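Local atomic coordinates of STING-associated CdnE c-di-GMP synthase (Flavobacteriaceae, PDB entry 6WT8), a protein that probably synthesises the cyclic dinucleotide c-di-GMP as the signalling enzyme of a bacterial STING-linked CBASS defence system. Residues 85-90 against 107-112; 200-205 against 215-220. All blocks are in the same frame, centred on the assembly; numbering follows the deposited sequence.

Contact 1: 85-90 against 107-112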
loop_
_atom_site.group_PDB
_atom_site.type_symbol
_atom_site.label_atom_id
_atom_site.label_comp_id
_atom_site.label_asym_id
_atom_site.label_seq_id
_atom_site.Cartn_x
_atom_site.Cartn_y
_atom_site.Cartn_z
ATOM N N VAL A 85 21.561 -8.361 -7.829
ATOM C CA VAL A 85 20.212 -8.001 -7.439
ATOM C C VAL A 85 19.717 -6.791 -8.232
ATOM O O VAL A 85 20.494 -5.960 -8.732
ATOM C CB VAL A 85 20.139 -7.659 -5.928
ATOM C CG1 VAL A 85 20.434 -8.872 -5.071
ATOM C CG2 VAL A 85 21.040 -6.450 -5.563
ATOM N N ASP A 86 18.385 -6.710 -8.328
ATOM C CA ASP A 86 17.671 -5.471 -8.619
ATOM C C ASP A 86 17.195 -4.799 -7.343
ATOM O O ASP A 86 16.925 -5.455 -6.334
ATOM C CB ASP A 86 16.427 -5.750 -9.447
ATOM C CG ASP A 86 16.732 -6.309 -10.838
ATOM O OD1 ASP A 86 17.844 -6.115 -11.399
ATOM O OD2 ASP A 86 15.774 -6.898 -11.414
ATOM N N PHE A 87 17.041 -3.491 -7.396
ATOM C CA PHE A 87 16.541 -2.754 -6.246
ATOM C C PHE A 87 15.193 -2.153 -6.543
ATOM O O PHE A 87 15.018 -1.476 -7.564
ATOM C CB PHE A 87 17.504 -1.642 -5.839
ATOM C CG PHE A 87 18.846 -2.163 -5.365
ATOM C CD1 PHE A 87 18.944 -2.657 -4.060
ATOM C CD2 PHE A 87 19.980 -2.204 -6.205
ATOM C CE1 PHE A 87 20.132 -3.195 -3.603
ATOM C CE2 PHE A 87 21.158 -2.734 -5.742
ATOM C CZ PHE A 87 21.217 -3.242 -4.451
ATOM N N GLU A 88 14.280 -2.315 -5.595
ATOM C CA GLU A 88 12.945 -1.751 -5.700
ATOM C C GLU A 88 12.514 -1.248 -4.329
ATOM O O GLU A 88 13.301 -1.175 -3.383
ATOM C CB GLU A 88 11.961 -2.810 -6.218
ATOM C CG GLU A 88 12.267 -3.348 -7.635
ATOM C CD GLU A 88 12.133 -2.295 -8.750
ATOM O OE1 GLU A 88 11.505 -1.215 -8.572
ATOM O OE2 GLU A 88 12.683 -2.588 -9.832
ATOM N N ARG A 89 11.252 -0.781 -4.231
ATOM C CA ARG A 89 10.712 -0.259 -2.986
ATOM C C ARG A 89 9.319 -0.807 -2.770
ATOM O O ARG A 89 8.601 -1.104 -3.723
ATOM C CB ARG A 89 10.594 1.287 -3.022
ATOM C CG ARG A 89 11.910 2.050 -3.253
ATOM C CD ARG A 89 12.863 1.876 -2.092
ATOM N NE ARG A 89 14.022 2.736 -2.369
ATOM C CZ ARG A 89 15.130 2.321 -3.015
ATOM N NH1 ARG A 89 15.237 1.050 -3.385
ATOM N NH2 ARG A 89 16.127 3.183 -3.288
ATOM N N GLN A 90 8.896 -0.900 -1.507
ATOM C CA GLN A 90 7.513 -1.295 -1.232
ATOM C C GLN A 90 7.018 -0.543 -0.024
ATOM O O GLN A 90 7.784 0.096 0.706
ATOM C CB GLN A 90 7.335 -2.789 -0.974
ATOM C CG GLN A 90 8.123 -3.331 0.257
ATOM C CD GLN A 90 7.859 -4.774 0.570
ATOM O OE1 GLN A 90 7.420 -5.554 -0.275
ATOM N NE2 GLN A 90 8.111 -5.144 1.829
ATOM N N LEU A 107 13.251 -0.882 1.470
ATOM C CA LEU A 107 14.094 -1.187 0.321
ATOM C C LEU A 107 14.043 -2.690 0.047
ATOM O O LEU A 107 14.194 -3.503 0.975
ATOM C CB LEU A 107 15.537 -0.758 0.625
ATOM C CG LEU A 107 16.559 -1.043 -0.515
ATOM C CD1 LEU A 107 17.686 -0.052 -0.407
ATOM C CD2 LEU A 107 17.149 -2.475 -0.397
ATOM N N VAL A 108 13.800 -3.076 -1.212
ATOM C CA VAL A 108 13.745 -4.485 -1.586
ATOM C C VAL A 108 14.906 -4.762 -2.520
ATOM O O VAL A 108 15.053 -4.087 -3.558
ATOM C CB VAL A 108 12.409 -4.826 -2.278
ATOM C CG1 VAL A 108 12.291 -6.346 -2.419
ATOM C CG2 VAL A 108 11.262 -4.340 -1.442
ATOM N N GLN A 109 15.717 -5.766 -2.212
ATOM C CA GLN A 109 16.760 -6.211 -3.134
ATOM C C GLN A 109 16.408 -7.619 -3.588
ATOM O O GLN A 109 16.051 -8.468 -2.768
ATOM C CB GLN A 109 18.138 -6.104 -2.519
ATOM C CG GLN A 109 18.343 -6.986 -1.313
ATOM C CD GLN A 109 19.726 -6.775 -0.699
ATOM O OE1 GLN A 109 20.640 -6.169 -1.295
ATOM N NE2 GLN A 109 19.882 -7.302 0.502
ATOM N N ILE A 110 16.350 -7.838 -4.903
ATOM C CA ILE A 110 15.764 -9.034 -5.480
ATOM C C ILE A 110 16.836 -9.695 -6.326
ATOM O O ILE A 110 17.324 -9.097 -7.298
ATOM C CB ILE A 110 14.530 -8.652 -6.333
ATOM C CG1 ILE A 110 13.578 -7.742 -5.542
ATOM C CG2 ILE A 110 13.845 -9.927 -6.743
ATOM C CD1 ILE A 110 12.549 -6.973 -6.445
ATOM N N THR A 111 17.197 -10.942 -6.007
ATOM C CA THR A 111 18.174 -11.616 -6.844
ATOM C C THR A 111 17.650 -11.721 -8.277
ATOM O O THR A 111 16.447 -11.912 -8.496
ATOM C CB THR A 111 18.468 -12.994 -6.272
ATOM O OG1 THR A 111 17.243 -13.738 -6.089
ATOM C CG2 THR A 111 19.234 -12.835 -4.978
ATOM N N ASN A 112 18.529 -11.477 -9.266
ATOM C CA ASN A 112 18.022 -11.271 -10.628
ATOM C C ASN A 112 18.666 -12.217 -11.641
ATOM O O ASN A 112 18.506 -11.982 -12.848
ATOM C CB ASN A 112 18.207 -9.800 -11.069
ATOM C CG ASN A 112 19.684 -9.388 -11.123
ATOM O OD1 ASN A 112 20.587 -10.234 -11.029
ATOM N ND2 ASN A 112 19.929 -8.089 -11.278
#
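The amide of Asn112 donates a single hydrogen bond to the carboxylate of Asp86: ND2 lies 2.9 Å from OD1, with a nearly straight N-H...O angle of 175°. The bond lies in the amide plane but meets OD1 from above the carboxylate, the two planes being turned 73° apart. OD2 is taken by the hydroxyl of Tyr202. Behind this pair the backbones exchange bonds in antiparallel register, first between Asp86 and Ile110, where Asp86 N reaches Ile110 O at 2.8 Å, then between Glu88 and Val108. Glu88 O accepts twice. Val108 N comes at 2.9 Å over one face of the carbonyl plane, and Arg89 NH1, also 2.9 Å from Glu88 O, comes over the opposite face. Arg89 folds back at its second torsion (chi2 -66°), which brings CD beside Leu107 CA. Leu107 CD1 covers one face of the guanidinium, whose NH2 also meets Glu74 and Asn71 of helix 60-81.

Strands 85-90 and 106-112 are antiparallel neighbours in the mixed sheet, probably that of the nucleotidyltransferase-superfamily core of CD-NTases. A Gly-Ser pair follows Gln90, consistent with the GS motif of that superfamily.

Phe87, Arg89, Leu107 and Gln109 share a face, the first three against helix 60-81 and Gln109 against helix 154-172. There Leu107 CD2 approaches the edge of the Phe87 ring, 4.1 Å from Phe87 CD1, while Gln109 CB lies 3.7 Å from Phe87 CE1. Gln109 runs alongside the ring, and its amide is held beyond it by His81, Ser165 and Thr199. On the other face the Ile110 CD1 methyl sits 3.8 Å from Glu88 CG, before the carboxylate turns away to a salt bridge with Lys214. Val108 CG2 packs 3.7 Å from Gln90 CG.

Contact 2: 200-205 against 215-220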
loop_
_atom_site.group_PDB
_atom_site.type_symbol
_atom_site.label_atom_id
_atom_site.label_comp_id
_atom_site.label_asym_id
_atom_site.label_seq_id
_atom_site.Cartn_x
_atom_site.Cartn_y
_atom_site.Cartn_z
ATOM N N ALA A 200 14.849 -10.811 -1.436
ATOM C CA ALA A 200 13.835 -11.641 -2.061
ATOM C C ALA A 200 14.321 -12.154 -3.400
ATOM O O ALA A 200 15.341 -11.710 -3.929
ATOM C CB ALA A 200 12.568 -10.813 -2.266
ATOM N N THR A 201 13.585 -13.107 -3.958
ATOM C CA THR A 201 13.745 -13.432 -5.369
ATOM C C THR A 201 12.442 -13.128 -6.106
ATOM O O THR A 201 11.399 -12.907 -5.487
ATOM C CB THR A 201 14.153 -14.907 -5.509
ATOM O OG1 THR A 201 14.513 -15.174 -6.878
ATOM C CG2 THR A 201 13.023 -15.826 -5.094
ATOM N N TYR A 202 12.496 -13.087 -7.433
ATOM C CA TYR A 202 11.266 -12.845 -8.192
ATOM C C TYR A 202 10.423 -14.101 -8.319
ATOM O O TYR A 202 10.908 -15.227 -8.337
ATOM C CB TYR A 202 11.573 -12.378 -9.620
ATOM C CG TYR A 202 12.072 -10.989 -9.749
ATOM C CD1 TYR A 202 11.277 -9.933 -9.383
ATOM C CD2 TYR A 202 13.377 -10.758 -10.236
ATOM C CE1 TYR A 202 11.707 -8.598 -9.531
ATOM C CE2 TYR A 202 13.836 -9.447 -10.372
ATOM C CZ TYR A 202 13.004 -8.389 -10.030
ATOM O OH TYR A 202 13.407 -7.050 -10.159
ATOM N N TYR A 203 9.130 -13.859 -8.534
ATOM C CA TYR A 203 8.203 -14.890 -8.968
ATOM C C TYR A 203 7.441 -14.364 -10.166
ATOM O O TYR A 203 6.798 -13.295 -10.087
ATOM C CB TYR A 203 7.235 -15.271 -7.844
ATOM C CG TYR A 203 6.223 -16.311 -8.281
ATOM C CD1 TYR A 203 6.531 -17.646 -8.199
ATOM C CD2 TYR A 203 4.978 -15.926 -8.759
ATOM C CE1 TYR A 203 5.615 -18.631 -8.594
ATOM C CE2 TYR A 203 4.051 -16.889 -9.184
ATOM C CZ TYR A 203 4.377 -18.234 -9.071
ATOM O OH TYR A 203 3.473 -19.224 -9.465
ATOM N N LYS A 204 7.499 -15.126 -11.254
ATOM C CA LYS A 204 6.796 -14.768 -12.500
ATOM C C LYS A 204 5.473 -15.518 -12.608
ATOM O O LYS A 204 5.455 -16.744 -12.807
ATOM C CB LYS A 204 7.677 -15.072 -13.717
ATOM C CG LYS A 204 8.942 -14.243 -13.737
ATOM C CD LYS A 204 9.852 -14.592 -14.948
ATOM C CE LYS A 204 11.227 -13.930 -14.717
ATOM N NZ LYS A 204 12.329 -14.451 -15.608
ATOM N N SER A 205 4.372 -14.759 -12.496
ATOM C CA SER A 205 3.048 -15.345 -12.699
ATOM C C SER A 205 2.728 -15.456 -14.186
ATOM O O SER A 205 3.415 -14.901 -15.028
ATOM C CB SER A 205 1.985 -14.480 -12.032
ATOM O OG SER A 205 1.928 -13.230 -12.712
ATOM N N SER A 215 5.115 -4.194 -13.101
ATOM C CA SER A 215 4.432 -4.109 -11.825
ATOM C C SER A 215 3.794 -5.430 -11.427
ATOM O O SER A 215 3.411 -5.593 -10.257
ATOM C CB SER A 215 3.363 -3.012 -11.872
ATOM O OG SER A 215 2.358 -3.304 -12.848
ATOM N N ARG A 216 3.611 -6.339 -12.388
ATOM C CA ARG A 216 3.021 -7.641 -12.071
ATOM C C ARG A 216 4.047 -8.647 -11.574
ATOM O O ARG A 216 3.666 -9.746 -11.197
ATOM C CB ARG A 216 2.339 -8.213 -13.293
ATOM C CG ARG A 216 1.140 -7.388 -13.767
ATOM C CD ARG A 216 0.601 -8.039 -15.040
ATOM N NE ARG A 216 -0.390 -7.237 -15.782
ATOM C CZ ARG A 216 -1.698 -7.333 -15.589
ATOM N NH1 ARG A 216 -2.195 -8.164 -14.665
ATOM N NH2 ARG A 216 -2.520 -6.612 -16.363
ATOM N N LYS A 217 5.321 -8.290 -11.540
ATOM C CA LYS A 217 6.319 -9.216 -11.015
ATOM C C LYS A 217 6.152 -9.385 -9.515
ATOM O O LYS A 217 5.956 -8.399 -8.788
ATOM C CB LYS A 217 7.726 -8.708 -11.319
ATOM C CG LYS A 217 8.068 -8.666 -12.768
ATOM C CD LYS A 217 9.534 -8.305 -13.020
ATOM C CE LYS A 217 10.407 -9.401 -12.507
ATOM N NZ LYS A 217 11.072 -10.318 -13.473
ATOM N N GLY A 218 6.209 -10.639 -9.041
ATOM C CA GLY A 218 6.065 -10.938 -7.635
ATOM C C GLY A 218 7.414 -11.104 -6.963
ATOM O O GLY A 218 8.455 -11.227 -7.635
ATOM N N ILE A 219 7.382 -11.045 -5.632
ATOM C CA ILE A 219 8.586 -11.396 -4.881
ATOM C C ILE A 219 8.270 -12.481 -3.875
ATOM O O ILE A 219 7.161 -12.607 -3.350
ATOM C CB ILE A 219 9.219 -10.180 -4.177
ATOM C CG1 ILE A 219 8.239 -9.505 -3.180
ATOM C CG2 ILE A 219 9.737 -9.162 -5.235
ATOM C CD1 ILE A 219 8.898 -8.379 -2.388
ATOM N N GLN A 220 9.307 -13.266 -3.570
ATOM C CA GLN A 220 9.278 -14.258 -2.488
ATOM C C GLN A 220 10.419 -13.890 -1.563
ATOM O O GLN A 220 11.595 -14.021 -1.922
ATOM C CB GLN A 220 9.406 -15.699 -3.025
ATOM C CG GLN A 220 8.172 -16.115 -3.820
ATOM C CD GLN A 220 8.125 -17.582 -4.132
ATOM O OE1 GLN A 220 8.387 -17.977 -5.273
ATOM N NE2 GLN A 220 7.806 -18.429 -3.126
HETATM O O HOH W 1 4.738 -12.257 -11.500
HETATM O O HOH W 2 1.175 -11.005 -11.411
#
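Lys217 lies over one face of the Tyr202 ring. Its CE lies 3.2 Å above the ring plane, displaced toward the rim at CD1 and CE1, and NZ stands 3.9 Å from the ring centroid, nearly on the ring normal, in a cation-pi contact. Bends at the third and fourth torsions (chi3 66°, chi4 106°) carry CE and then NZ over the ring. Gly218 O comes to the ring edge in plane. The Tyr202 hydroxyl reaches Asp86 OD2. The Tyr203 ring stands almost perpendicular to the Gln220 amide, 82° apart, with OE1 3.5 Å from CD1.

Between the two rings, which lie on opposite sides of the sheet, the strands pair antiparallel, Thr201 with Gln220 and Tyr203 with Gly218. Strands 192-204 and 218-221 are neighbours in the sheet, joined through helix 206-211. Gly218 O receives Tyr203 N at 2.9 Å from well above its carbonyl plane. One water gives hydrogen bonds to Tyr203 O and Arg216 O and accepts one from Ser205 N, bridging the strand end and the N-cap residue of helix 206-211, whose Phe208 N is capped by Ser205 OG.

A leucine in place of Tyr202 would probably leave the Lys217 ammonium without its aromatic face and Asp86 OD2 without the phenol hydroxyl. With Lys204 NZ only 4.8 Å from Lys217 NZ, the electron-rich ring is likely to ease the crowding of two positive charges at this edge of the sheet.

Both contacts are antiparallel strand pairs of one mixed sheet, each partly buried, with centres 10 Å apart. Strand 106-112 of contact 1 runs parallel beside strand 192-204 of contact 2, where Thr111 N meets Ala200 O at 2.9 Å in a probable hydrogen bond. Helix 235-248 packs on both through Phe236, whereas helices 60-81 and 154-172 cover contact 1, which combines buried aliphatic groups with charged ends paired to residues elsewhere. Contact 2 passes from buried strand at Ala200 to a hydrated turn at Ser205 and Arg216, so waters and a lysine over an aromatic ring take part there. The Tyr202 hydroxyl of contact 2 makes a probable hydrogen bond to Asp86 of contact 1.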